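Local coordinates for protein salmonella typhimurium DB7155 bacteriophage DET7 tailspike (Bacteriophage, PDB 2V5I) that serves as the trimeric receptor-binding tailspike of phage Det7, binding the O-antigen of Salmonella and cleaving it by hydrolysis, at residues T95-I100 with G173-Y178; E126-Q129 with N133-V136; R271-Q276 with P305-V310; A471-L476 with T496-S501; S533-A538 with K552-L557. One frame throughout, in Å; residues are numbered along the deposited sequence. Where two conformers were deposited one is given.

Interaction 1 of 5, residues T95-I100 with G173-Y178; sequences TTPWVI and GLMAAY
Met-175 reaches across to Pro-97 and Val-99 and makes this contact alone for its segment. Its backbone lies in the left-handed region (phi 52°, psi 52°), at the corner that leads into strand 176-181. From this corner CB points toward the other segment. CB itself stops short, 5.1 Å from CG of Pro-97. The next atom is closer: CG of Met-175 is 4.1 Å from CG of Pro-97. The chain then bends at CB-CG (chi2 -78°), and this brings the sulfur up to the CG corner of the proline ring. SD of Met-175 lies 3.8 Å from CG of Pro-97, the closest approach of the two segments. Beyond the sulfur the chain runs on nearly extended. CE of Met-175 ends 4.1 Å from CG1 of Val-99. One long side chain therefore spans two residues, with the CG corner of Pro-97 near its middle and the valine methyl at its end.

Pro-97 and Val-99 flank Trp-98 in sequence, and both side chains face the methionine. Val-99 bonds through its backbone to Lys-121 in the small antiparallel pair 98-99 and 121-122. Pro-97, just before it, bonds to Ser-123. This pair belongs to the long excursion between strands 85-92 and 156-161 of the parallel beta-helix. On the beta-helix side, Met-175 also packs on Ser-93.

All three touching residues are buried. The join between excursion and beta-helix corner rests here on dispersion forces. No polar group gives it direction, so the fit depends on shape and on the bend of a flexible methionine chain.

Interaction 2 of 5, residues E126-Q129 with N133-V136; sequences EGYQ and NDWV
Tyr-128 and Asp-134 join a loop to the start of the short helix 132-137, within the excursion that leaves the parallel beta-helix after strand 85-92. The phenol meets the carboxylate in a short bond. OH of Tyr-128 gives its proton to OD1 of Asp-134, at 2.7 Å. The two side chains reach for each other head-on. The carboxylate stands at the edge of the tyrosine ring, near CE2 and the hydroxyl. CE2 of Tyr-128 is 3.4 Å from OD1 of Asp-134. The same ring carbon, CE2 of Tyr-128, is also 3.4 Å from OD2 of Asp-134. The ring and carboxylate planes are turned 36° apart. The hydroxyl comes to OD1 from above the carboxylate plane, 39° out of it.

The CB of Tyr-128 does not point at the helix. Its CG lies between the backbone N and the carbonyl carbon (chi1 65°), and from there the long ring carries its end to the aspartate. The backbone of Tyr-128 is bonded to Ile-100, and its ring also packs on Ile-100, Phe-138 and Val-286.

The second oxygen, OD2 of Asp-134, accepts from the backbone N of Gly-131, just ahead of the helix. Leu-141 of helix 141-144 packs against the aspartate. Both carboxylate oxygens are therefore bonded although the residue is buried. The two donors hold the group in place. A negative charge here would also sit near the amino end of the helix, where the backbone dipoles should stabilise it. The bond to the phenol would probably add to this and help keep the acid ionised.

Interaction 3 of 5, residues R271-Q276 with P305-V310; sequences RNYNLQ and PGDLPV
OD1 of Asp-307 is gripped by two donors. OH of Tyr-273 gives its proton to OD1 of Asp-307 at 2.6 Å, from the syn side and 21° out of the carboxylate plane. The backbone N of Leu-308 reaches the anti lone pair of OD1 of Asp-307 at 2.7 Å. The second bond folds the aspartate back on its own chain.

OD2 lies against the aliphatic part of Arg-271, with CD of Arg-271 3.4 Å from OD2 of Asp-307. The arginine stretches out straight and carries the guanidinium past the acid. NH1 of Arg-271 is 4.3 Å from OD2 of Asp-307, too far for a salt bridge. OG1 of Thr-269 bonds both atoms and bridges them. NE of Arg-271 forms a salt bridge with Asp-295. A water links the segments: it lies 2.9 Å from NH1 of Arg-271 and 2.8 Å from O of Pro-305. CD1 of Leu-308 packs beside OH of Tyr-273, at 3.7 Å.

Residues 271-276 run through the loop after strand 268-269 and into strand 276-278, a strand of the parallel beta-helix. Residues 305-310 lie in the long loop from strand 290-291 to strand 323-330, which meets the first loop mainly through side chains.

Interaction 4 of 5, residues A471-L476 with T496-S501; sequences ALRSHL and TPNAVS
Van der Waals contact comes first: the amide of Asn-498 rests on Ala-471 and Arg-473. OD1 of Asn-498 is 3.8 Å from CB of Ala-471. The same oxygen, OD1 of Asn-498, is 3.9 Å from CD of Arg-473. The two longer side chains run nearly perpendicular, yet their flat ends are nearly parallel, with guanidinium and amide planes 13° apart. The arginine chain bends at CG-CD (chi3 72°), and NH1 ends near the amide nitrogen.

The polar ends do not bond each other. NH1 of Arg-473 and ND2 of Asn-498 are 3.7 Å apart, and both are donors. Each residue has its polar partner on a neighbouring strand. NE of Arg-473 makes a salt bridge to OE1 of Glu-455. OD1 of Asn-498 accepts from OG1 of Thr-490. CE1 of His-475 lies 4.0 Å above one face of the Arg-473 guanidinium, off its centre. NE2 of His-475 is hydrogen-bonded to OE2 of Glu-488.

Backbone shape sets the asparagine in place. Asn-498 is the third residue of a type II turn from Thr-496 to Ala-499 and has a positive phi of 62°. A classic bulge follows, where Ala-499 and Val-500 both face Ala-491. The turn links strands 485-493 and 501-504, and Asn-498 points from it toward strand 470-476. On the other face of that strand, Leu-472 packs on Leu-472 of the second subunit and Leu-489 of the third.

The contact is partly buried. Two donors meet here without bonding, and the bonds that fix each group run to other strands.

Interaction 5 of 5, residues S533-A538 with K552-L557; sequences SLYLDA and KTRMKL
The strand carrying Leu-534 and Tyr-535 and the strand carrying Arg-554 run in the same sense on either side of strand 540-546. Side chains therefore make the contact. Even the nearest CA atoms, those of Leu-534 and Leu-557, are 9.5 Å apart. The hydroxyl of Tyr-535 is the acceptor. NH1 of Arg-554 donates to OH of Tyr-535 at 3.0 Å, with an N-H...O angle of 162°. The oxygen lies in the guanidinium plane, only 1° out of it. The ring is steeply turned against that plane, by 76°. The arginine lies full length beside the hydroxyl, with CD of Arg-554 3.4 Å from OH of Tyr-535. NH2 of Arg-554 is held by Asp-523 and by the carbonyl of Leu-521. The guanidinium is thereby fixed in rotation. Trp-542 of the middle strand meets the tyrosine ring at a shallow angle.

At the other end the contact is apolar. CD2 of Leu-534 touches CD1 of Leu-557 at 3.8 Å. Leu-534 also packs on Met-532 of the third subunit, and Leu-557 on Leu-541 of the second.

The carbonyl O of Leu-557 binds a sodium ion together with the same atom of both other subunits. Ser-533 pairs with a strand of the second subunit. Such shared sheets and a common metal are fitting for the intertwined C-terminal domain of a trimeric tailspike.

Interaction 2 lies within the excursion from the beta-helix. Interaction 1 ties that excursion to a corner of the beta-helix. The two touch, with Val-99 packing on Glu-126. Both are buried, but the first is wholly apolar and the second turns on one carboxylate. Interaction 3, about 29 Å from interaction 2 between centres, also uses a tyrosine-aspartate bond. It is only partly buried, though, and a water takes part. Interactions 4 and 5 belong to antiparallel sheets near the C-terminal end and both touch the third subunit. Interaction 4 is partly open and has no direct polar bond. Interaction 5 is buried, with a tyrosine-arginine bond and leucines at the trimer interface.

Interaction 1 of 5, residues T95-I100 with G173-Y178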
# COMPACT_ATOMS: atom_id res chain seq x y z
N THR A 95 -33.82 15.17 -21.75
CA THR A 95 -33.54 14.68 -23.08
C THR A 95 -32.72 13.39 -23.01
O THR A 95 -31.82 13.25 -22.15
CB THR A 95 -32.79 15.74 -23.89
OG1 THR A 95 -33.59 16.94 -24.04
CG2 THR A 95 -32.47 15.20 -25.27
N THR A 96 -32.95 12.48 -23.94
CA THR A 96 -32.14 11.27 -24.06
C THR A 96 -31.15 11.58 -25.21
O THR A 96 -31.56 11.68 -26.37
CB THR A 96 -32.99 10.04 -24.40
OG1 THR A 96 -33.88 9.73 -23.30
CG2 THR A 96 -32.16 8.83 -24.67
N PRO A 97 -29.88 11.82 -24.89
CA PRO A 97 -28.94 12.29 -25.89
C PRO A 97 -28.42 11.18 -26.81
O PRO A 97 -28.52 9.99 -26.50
CB PRO A 97 -27.78 12.81 -25.01
CG PRO A 97 -27.87 12.02 -23.82
CD PRO A 97 -29.25 11.66 -23.57
N TRP A 98 -27.83 11.54 -27.97
CA TRP A 98 -27.07 10.63 -28.79
C TRP A 98 -25.69 10.44 -28.12
O TRP A 98 -25.00 11.40 -27.80
CB TRP A 98 -26.83 11.19 -30.17
CG TRP A 98 -28.10 11.29 -30.97
CD1 TRP A 98 -28.87 12.38 -31.11
CD2 TRP A 98 -28.71 10.25 -31.72
NE1 TRP A 98 -29.98 12.09 -31.93
CE2 TRP A 98 -29.90 10.78 -32.30
CE3 TRP A 98 -28.40 8.93 -31.95
CZ2 TRP A 98 -30.75 10.03 -33.08
CZ3 TRP A 98 -29.28 8.15 -32.75
CH2 TRP A 98 -30.42 8.71 -33.29
N VAL A 99 -25.30 9.19 -27.97
CA VAL A 99 -24.01 8.88 -27.35
C VAL A 99 -23.20 7.89 -28.19
O VAL A 99 -23.76 7.12 -28.96
CB VAL A 99 -24.21 8.29 -25.93
CG1 VAL A 99 -24.87 9.27 -25.06
CG2 VAL A 99 -24.90 6.96 -25.93
N ILE A 100 -21.87 7.94 -28.03
CA ILE A 100 -20.99 6.89 -28.51
C ILE A 100 -20.60 5.94 -27.37
O ILE A 100 -20.82 6.23 -26.19
CB ILE A 100 -19.73 7.44 -29.23
CG1 ILE A 100 -18.92 8.31 -28.28
CG2 ILE A 100 -20.10 8.15 -30.51
CD1 ILE A 100 -17.49 8.58 -28.72
N GLY A 173 -27.56 9.78 -10.36
CA GLY A 173 -28.08 10.44 -11.55
C GLY A 173 -27.88 9.72 -12.85
O GLY A 173 -27.23 8.65 -12.92
N LEU A 174 -28.55 10.29 -13.87
CA LEU A 174 -28.46 9.86 -15.26
C LEU A 174 -28.24 11.08 -16.12
O LEU A 174 -29.07 12.00 -16.16
CB LEU A 174 -29.79 9.21 -15.70
CG LEU A 174 -30.11 7.84 -15.06
CD1 LEU A 174 -31.51 7.38 -15.46
CD2 LEU A 174 -29.15 6.81 -15.47
N MET A 175 -27.12 11.12 -16.83
CA MET A 175 -26.63 12.29 -17.54
C MET A 175 -26.57 13.49 -16.61
O MET A 175 -27.05 14.58 -16.95
CB MET A 175 -27.49 12.58 -18.81
CG MET A 175 -27.42 11.37 -19.76
SD MET A 175 -25.84 11.37 -20.67
CE MET A 175 -25.63 9.68 -21.09
N ALA A 176 -25.91 13.29 -15.45
CA ALA A 176 -25.94 14.22 -14.33
C ALA A 176 -24.62 14.94 -14.12
O ALA A 176 -23.57 14.45 -14.54
CB ALA A 176 -26.28 13.46 -13.04
N ALA A 177 -24.71 16.13 -13.54
CA ALA A 177 -23.53 16.84 -13.01
C ALA A 177 -23.82 17.51 -11.68
O ALA A 177 -24.90 17.98 -11.46
CB ALA A 177 -23.06 17.86 -13.99
N TYR A 178 -22.81 17.54 -10.79
CA TYR A 178 -22.86 18.25 -9.57
C TYR A 178 -21.76 19.29 -9.61
O TYR A 178 -20.60 18.96 -9.82
CB TYR A 178 -22.66 17.27 -8.39
CG TYR A 178 -23.86 16.35 -8.24
CD1 TYR A 178 -23.96 15.14 -8.96
CD2 TYR A 178 -24.92 16.71 -7.40
CE1 TYR A 178 -25.10 14.34 -8.83
CE2 TYR A 178 -26.06 15.91 -7.28
CZ TYR A 178 -26.11 14.72 -7.98
OH TYR A 178 -27.27 13.96 -7.80

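Interaction 2 of 5, residues E126-Q129 with N133-V136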
# COMPACT_ATOMS: atom_id res chain seq x y z
N GLU A 126 -25.82 4.87 -20.51
CA GLU A 126 -24.45 4.47 -20.74
C GLU A 126 -23.92 5.15 -21.99
O GLU A 126 -24.68 5.73 -22.78
CB GLU A 126 -24.33 2.97 -20.92
CG GLU A 126 -25.08 2.42 -22.09
CD GLU A 126 -25.13 0.87 -22.11
OE1 GLU A 126 -24.60 0.19 -21.21
OE2 GLU A 126 -25.70 0.32 -23.07
N GLY A 127 -22.62 5.10 -22.17
CA GLY A 127 -21.95 5.85 -23.23
C GLY A 127 -21.86 7.32 -22.91
O GLY A 127 -22.23 7.76 -21.82
N TYR A 128 -21.28 8.08 -23.83
CA TYR A 128 -21.21 9.53 -23.62
C TYR A 128 -21.37 10.32 -24.92
O TYR A 128 -21.10 9.83 -26.03
CB TYR A 128 -19.89 9.92 -22.90
CG TYR A 128 -18.63 9.66 -23.71
CD1 TYR A 128 -18.03 8.36 -23.74
CD2 TYR A 128 -18.04 10.64 -24.49
CE1 TYR A 128 -16.87 8.13 -24.44
CE2 TYR A 128 -16.91 10.38 -25.23
CZ TYR A 128 -16.31 9.12 -25.23
OH TYR A 128 -15.16 8.85 -25.94
N GLN A 129 -21.81 11.56 -24.74
CA GLN A 129 -21.95 12.51 -25.85
C GLN A 129 -20.59 12.94 -26.37
O GLN A 129 -19.75 13.42 -25.60
CB GLN A 129 -22.71 13.73 -25.41
CG GLN A 129 -24.15 13.48 -24.97
CD GLN A 129 -24.69 14.60 -24.12
OE1 GLN A 129 -25.00 15.67 -24.62
NE2 GLN A 129 -24.82 14.35 -22.80
N ASN A 133 -12.70 16.56 -27.87
CA ASN A 133 -11.65 15.61 -27.52
C ASN A 133 -11.72 14.32 -28.30
O ASN A 133 -10.72 13.65 -28.54
CB ASN A 133 -11.68 15.29 -26.01
CG ASN A 133 -11.28 16.46 -25.15
OD1 ASN A 133 -10.52 17.36 -25.55
ND2 ASN A 133 -11.78 16.45 -23.91
N ASP A 134 -12.93 13.91 -28.71
CA ASP A 134 -13.12 12.65 -29.40
C ASP A 134 -12.62 12.77 -30.86
O ASP A 134 -12.29 11.78 -31.47
CB ASP A 134 -14.56 12.24 -29.34
CG ASP A 134 -14.99 11.97 -27.91
OD1 ASP A 134 -14.37 11.04 -27.34
OD2 ASP A 134 -15.78 12.78 -27.38
N TRP A 135 -12.65 13.99 -31.38
CA TRP A 135 -12.14 14.23 -32.75
C TRP A 135 -10.65 13.93 -32.81
O TRP A 135 -10.15 13.49 -33.85
CB TRP A 135 -12.40 15.65 -33.21
CG TRP A 135 -13.78 16.20 -32.98
CD1 TRP A 135 -14.11 17.51 -32.95
CD2 TRP A 135 -15.01 15.48 -32.78
NE1 TRP A 135 -15.44 17.67 -32.72
CE2 TRP A 135 -16.02 16.43 -32.62
CE3 TRP A 135 -15.35 14.13 -32.72
CZ2 TRP A 135 -17.36 16.09 -32.37
CZ3 TRP A 135 -16.66 13.78 -32.47
CH2 TRP A 135 -17.63 14.75 -32.30
N VAL A 136 -9.93 14.15 -31.70
CA VAL A 136 -8.50 13.83 -31.60
C VAL A 136 -8.25 12.37 -31.23
O VAL A 136 -7.42 11.66 -31.78
CB VAL A 136 -7.85 14.75 -30.52
CG1 VAL A 136 -6.42 14.35 -30.23
CG2 VAL A 136 -7.89 16.19 -30.89

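Interaction 3 of 5, residues R271-Q276 with P305-V310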
# COMPACT_ATOMS: atom_id res chain seq x y z
N ARG A 271 -5.67 26.61 -12.24
CA ARG A 271 -4.74 25.67 -11.71
C ARG A 271 -5.04 25.33 -10.22
O ARG A 271 -5.84 26.01 -9.59
CB ARG A 271 -3.30 26.11 -11.88
CG ARG A 271 -2.87 26.32 -13.35
CD ARG A 271 -1.52 26.94 -13.38
NE ARG A 271 -0.98 27.09 -14.72
CZ ARG A 271 -1.29 28.08 -15.55
NH1 ARG A 271 -2.13 29.05 -15.17
NH2 ARG A 271 -0.73 28.12 -16.77
N ASN A 272 -4.34 24.32 -9.69
CA ASN A 272 -4.65 23.81 -8.35
C ASN A 272 -3.33 23.46 -7.66
O ASN A 272 -2.38 23.02 -8.30
CB ASN A 272 -5.50 22.56 -8.45
CG ASN A 272 -6.77 22.81 -9.20
OD1 ASN A 272 -7.75 23.24 -8.63
ND2 ASN A 272 -6.71 22.59 -10.52
N TYR A 273 -3.36 23.51 -6.33
CA TYR A 273 -2.17 23.25 -5.51
C TYR A 273 -2.59 22.47 -4.24
O TYR A 273 -3.67 22.71 -3.74
CB TYR A 273 -1.56 24.56 -5.06
CG TYR A 273 -0.91 25.40 -6.15
CD1 TYR A 273 -1.66 26.27 -6.90
CD2 TYR A 273 0.44 25.31 -6.37
CE1 TYR A 273 -1.05 27.06 -7.93
CE2 TYR A 273 1.05 26.05 -7.35
CZ TYR A 273 0.29 26.95 -8.10
OH TYR A 273 0.91 27.67 -9.09
N ASN A 274 -1.70 21.57 -3.78
CA ASN A 274 -1.82 21.04 -2.41
C ASN A 274 -3.12 20.30 -2.19
O ASN A 274 -3.74 20.42 -1.12
CB ASN A 274 -1.71 22.20 -1.41
CG ASN A 274 -0.34 22.86 -1.38
OD1 ASN A 274 0.72 22.19 -1.23
ND2 ASN A 274 -0.35 24.22 -1.45
N LEU A 275 -3.50 19.45 -3.15
CA LEU A 275 -4.71 18.63 -3.03
C LEU A 275 -4.29 17.18 -2.78
O LEU A 275 -3.17 16.79 -3.12
CB LEU A 275 -5.58 18.69 -4.32
CG LEU A 275 -6.15 20.11 -4.60
CD1 LEU A 275 -6.97 19.96 -5.89
CD2 LEU A 275 -7.01 20.61 -3.46
N GLN A 276 -5.16 16.41 -2.13
CA GLN A 276 -4.96 14.96 -2.00
C GLN A 276 -5.55 14.15 -3.11
O GLN A 276 -6.66 14.45 -3.59
CB GLN A 276 -5.65 14.51 -0.70
CG GLN A 276 -5.07 15.12 0.56
CD GLN A 276 -5.79 14.59 1.75
OE1 GLN A 276 -5.71 13.37 1.99
NE2 GLN A 276 -6.54 15.44 2.47
N PRO A 305 -1.69 34.40 -16.05
CA PRO A 305 -2.49 35.43 -15.37
C PRO A 305 -3.16 34.86 -14.11
O PRO A 305 -3.82 33.84 -14.20
CB PRO A 305 -3.54 35.84 -16.40
CG PRO A 305 -3.14 35.22 -17.69
CD PRO A 305 -2.06 34.17 -17.46
N GLY A 306 -2.96 35.55 -12.99
CA GLY A 306 -3.57 35.17 -11.70
C GLY A 306 -2.78 34.09 -10.93
O GLY A 306 -3.21 33.62 -9.85
N ASP A 307 -1.63 33.69 -11.45
CA ASP A 307 -0.86 32.58 -10.85
C ASP A 307 0.63 32.96 -10.74
O ASP A 307 1.01 34.13 -10.98
CB ASP A 307 -1.08 31.30 -11.66
CG ASP A 307 -1.12 30.03 -10.77
OD1 ASP A 307 -0.19 29.87 -9.97
OD2 ASP A 307 -2.03 29.17 -10.92
N LEU A 308 1.47 32.01 -10.38
CA LEU A 308 2.92 32.30 -10.27
C LEU A 308 3.50 32.57 -11.65
O LEU A 308 3.22 31.82 -12.61
CB LEU A 308 3.65 31.15 -9.61
CG LEU A 308 3.12 30.76 -8.22
CD1 LEU A 308 3.76 29.49 -7.69
CD2 LEU A 308 3.29 31.85 -7.23
N PRO A 309 4.38 33.58 -11.75
CA PRO A 309 4.94 33.92 -13.05
C PRO A 309 5.93 32.90 -13.63
O PRO A 309 6.60 32.16 -12.90
CB PRO A 309 5.59 35.31 -12.78
CG PRO A 309 6.02 35.23 -11.41
CD PRO A 309 4.89 34.48 -10.70
N VAL A 310 6.08 32.89 -14.95
CA VAL A 310 7.04 32.01 -15.64
C VAL A 310 8.49 32.37 -15.27
O VAL A 310 9.34 31.49 -15.22
CB VAL A 310 6.85 31.91 -17.18
CG1 VAL A 310 5.57 31.16 -17.51
CG2 VAL A 310 6.88 33.28 -17.84
O HOH W 1 -3.22 31.62 -15.80

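Interaction 4 of 5, residues A471-L476 with T496-S501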
# COMPACT_ATOMS: atom_id res chain seq x y z
N ALA A 471 30.53 -11.53 -18.19
CA ALA A 471 29.78 -12.28 -17.17
C ALA A 471 30.67 -13.04 -16.20
O ALA A 471 31.83 -13.37 -16.50
CB ALA A 471 28.81 -13.28 -17.84
N LEU A 472 30.09 -13.29 -15.03
CA LEU A 472 30.55 -14.28 -14.07
C LEU A 472 29.50 -15.39 -14.14
O LEU A 472 28.32 -15.11 -13.92
CB LEU A 472 30.55 -13.66 -12.68
CG LEU A 472 30.69 -14.63 -11.51
CD1 LEU A 472 32.04 -15.20 -11.54
CD2 LEU A 472 30.38 -13.90 -10.14
N ARG A 473 29.91 -16.60 -14.53
CA ARG A 473 28.95 -17.68 -14.76
C ARG A 473 29.44 -18.96 -14.10
O ARG A 473 30.64 -19.24 -14.06
CB ARG A 473 28.84 -17.92 -16.28
CG ARG A 473 28.65 -16.71 -17.16
CD ARG A 473 28.24 -17.13 -18.62
NE ARG A 473 26.85 -17.62 -18.63
CZ ARG A 473 26.29 -18.36 -19.59
NH1 ARG A 473 26.97 -18.73 -20.67
NH2 ARG A 473 25.02 -18.75 -19.46
N SER A 474 28.51 -19.71 -13.53
CA SER A 474 28.76 -21.05 -12.99
C SER A 474 27.99 -22.08 -13.86
O SER A 474 26.85 -21.84 -14.25
CB SER A 474 28.28 -21.10 -11.55
OG SER A 474 28.52 -22.38 -11.01
N HIS A 475 28.62 -23.23 -14.11
CA HIS A 475 28.08 -24.26 -15.01
C HIS A 475 28.22 -25.58 -14.27
O HIS A 475 29.27 -25.86 -13.68
CB HIS A 475 28.97 -24.39 -16.23
CG HIS A 475 29.04 -23.20 -17.12
ND1 HIS A 475 28.37 -23.16 -18.33
CD2 HIS A 475 29.78 -22.07 -17.06
CE1 HIS A 475 28.65 -22.01 -18.93
NE2 HIS A 475 29.50 -21.33 -18.18
N LEU A 476 27.20 -26.43 -14.30
CA LEU A 476 27.40 -27.74 -13.71
C LEU A 476 28.36 -28.62 -14.51
O LEU A 476 28.43 -28.51 -15.74
CB LEU A 476 26.06 -28.42 -13.44
CG LEU A 476 25.17 -28.87 -14.55
CD1 LEU A 476 25.68 -30.13 -15.28
CD2 LEU A 476 23.75 -29.13 -13.98
N THR A 496 30.28 -10.98 -30.06
CA THR A 496 29.85 -12.31 -29.62
C THR A 496 29.96 -12.42 -28.09
O THR A 496 31.07 -12.38 -27.53
CB THR A 496 30.70 -13.35 -30.28
OG1 THR A 496 30.59 -13.22 -31.72
CG2 THR A 496 30.29 -14.74 -29.89
N PRO A 497 28.82 -12.52 -27.39
CA PRO A 497 28.89 -12.62 -25.94
C PRO A 497 29.70 -13.86 -25.47
O PRO A 497 29.67 -14.90 -26.09
CB PRO A 497 27.42 -12.75 -25.52
CG PRO A 497 26.65 -12.08 -26.62
CD PRO A 497 27.42 -12.46 -27.87
N ASN A 498 30.43 -13.68 -24.37
CA ASN A 498 31.24 -14.71 -23.74
C ASN A 498 32.35 -15.23 -24.66
O ASN A 498 32.78 -16.36 -24.53
CB ASN A 498 30.38 -15.86 -23.20
CG ASN A 498 29.26 -15.40 -22.33
OD1 ASN A 498 29.44 -14.66 -21.34
ND2 ASN A 498 28.03 -15.81 -22.72
N ALA A 499 32.83 -14.39 -25.58
CA ALA A 499 33.82 -14.83 -26.56
C ALA A 499 35.19 -15.24 -25.97
O ALA A 499 35.83 -16.19 -26.44
CB ALA A 499 34.01 -13.77 -27.60
N VAL A 500 35.63 -14.54 -24.93
CA VAL A 500 36.95 -14.73 -24.33
C VAL A 500 36.66 -15.11 -22.88
O VAL A 500 35.94 -14.37 -22.20
CB VAL A 500 37.81 -13.45 -24.37
CG1 VAL A 500 39.20 -13.73 -23.78
CG2 VAL A 500 37.93 -12.94 -25.79
N SER A 501 37.17 -16.27 -22.43
CA SER A 501 36.68 -16.88 -21.20
C SER A 501 37.81 -17.53 -20.38
O SER A 501 38.48 -18.45 -20.89
CB SER A 501 35.67 -17.97 -21.63
OG SER A 501 35.33 -18.83 -20.57

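Interaction 5 of 5, residues S533-A538 with K552-L557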
# COMPACT_ATOMS: atom_id res chain seq x y z
N SER A 533 51.24 -10.81 -19.45
CA SER A 533 50.31 -11.33 -20.46
C SER A 533 51.00 -12.40 -21.29
O SER A 533 52.20 -12.27 -21.64
CB SER A 533 49.95 -10.23 -21.42
OG SER A 533 49.31 -9.18 -20.73
N LEU A 534 50.29 -13.44 -21.65
CA LEU A 534 50.87 -14.56 -22.37
C LEU A 534 50.47 -14.57 -23.83
O LEU A 534 49.37 -14.13 -24.23
CB LEU A 534 50.39 -15.90 -21.73
CG LEU A 534 50.92 -16.15 -20.31
CD1 LEU A 534 50.15 -17.29 -19.66
CD2 LEU A 534 52.39 -16.43 -20.23
N TYR A 535 51.38 -15.06 -24.66
CA TYR A 535 51.14 -15.12 -26.10
C TYR A 535 52.02 -16.21 -26.74
O TYR A 535 53.03 -16.66 -26.19
CB TYR A 535 51.40 -13.76 -26.76
CG TYR A 535 52.84 -13.26 -26.75
CD1 TYR A 535 53.34 -12.55 -25.69
CD2 TYR A 535 53.67 -13.47 -27.84
CE1 TYR A 535 54.66 -12.10 -25.69
CE2 TYR A 535 54.98 -13.00 -27.88
CZ TYR A 535 55.47 -12.28 -26.82
OH TYR A 535 56.80 -11.85 -26.89
N LEU A 536 51.64 -16.56 -27.95
CA LEU A 536 52.38 -17.51 -28.78
C LEU A 536 53.19 -16.80 -29.86
O LEU A 536 52.72 -15.83 -30.47
CB LEU A 536 51.41 -18.47 -29.50
CG LEU A 536 50.60 -19.38 -28.60
CD1 LEU A 536 49.51 -20.10 -29.40
CD2 LEU A 536 51.49 -20.35 -27.90
N ASP A 537 54.41 -17.27 -30.05
CA ASP A 537 55.30 -16.69 -31.09
C ASP A 537 56.10 -17.84 -31.64
O ASP A 537 56.81 -18.53 -30.92
CB ASP A 537 56.18 -15.59 -30.48
CG ASP A 537 57.08 -14.86 -31.50
OD1 ASP A 537 57.26 -15.34 -32.63
OD2 ASP A 537 57.62 -13.79 -31.13
N ALA A 538 55.93 -18.09 -32.93
CA ALA A 538 56.66 -19.19 -33.60
C ALA A 538 56.53 -20.51 -32.87
O ALA A 538 57.51 -21.24 -32.70
CB ALA A 538 58.13 -18.82 -33.78
N LYS A 552 59.13 -2.73 -20.14
CA LYS A 552 58.52 -3.98 -20.56
C LYS A 552 59.56 -4.91 -21.12
O LYS A 552 60.55 -4.47 -21.79
CB LYS A 552 57.43 -3.66 -21.59
CG LYS A 552 56.31 -2.85 -20.97
CD LYS A 552 55.20 -2.51 -21.93
CE LYS A 552 54.19 -1.55 -21.28
NZ LYS A 552 53.10 -1.18 -22.19
N THR A 553 59.38 -6.20 -20.89
CA THR A 553 60.26 -7.19 -21.37
C THR A 553 59.48 -8.42 -21.83
O THR A 553 58.32 -8.60 -21.42
CB THR A 553 61.33 -7.53 -20.30
OG1 THR A 553 62.41 -8.24 -20.89
CG2 THR A 553 60.76 -8.38 -19.16
N ARG A 554 60.11 -9.25 -22.66
CA ARG A 554 59.54 -10.47 -23.19
C ARG A 554 60.42 -11.65 -22.79
O ARG A 554 61.66 -11.62 -22.99
CB ARG A 554 59.46 -10.40 -24.73
CG ARG A 554 58.52 -9.32 -25.23
CD ARG A 554 58.70 -8.99 -26.72
NE ARG A 554 57.88 -7.84 -27.07
CZ ARG A 554 56.58 -7.88 -27.36
NH1 ARG A 554 55.92 -9.04 -27.41
NH2 ARG A 554 55.94 -6.74 -27.63
N MET A 555 59.79 -12.65 -22.22
CA MET A 555 60.45 -13.86 -21.74
C MET A 555 59.84 -15.12 -22.35
O MET A 555 58.62 -15.34 -22.28
CB MET A 555 60.28 -13.98 -20.21
CG MET A 555 60.79 -12.79 -19.45
SD MET A 555 60.91 -13.08 -17.68
CE MET A 555 61.09 -11.41 -17.05
N LYS A 556 60.70 -15.95 -22.93
CA LYS A 556 60.28 -17.23 -23.46
C LYS A 556 60.16 -18.27 -22.37
O LYS A 556 61.11 -18.48 -21.62
CB LYS A 556 61.25 -17.71 -24.50
CG LYS A 556 60.80 -18.88 -25.26
CD LYS A 556 61.83 -19.24 -26.29
CE LYS A 556 61.44 -20.42 -27.09
NZ LYS A 556 62.63 -20.85 -27.89
N LEU A 557 59.00 -18.90 -22.29
CA LEU A 557 58.67 -19.85 -21.18
C LEU A 557 58.77 -21.31 -21.57
O LEU A 557 58.98 -22.16 -20.72
CB LEU A 557 57.28 -19.58 -20.62
CG LEU A 557 56.95 -18.15 -20.12
CD1 LEU A 557 55.67 -18.15 -19.27
CD2 LEU A 557 58.10 -17.59 -19.33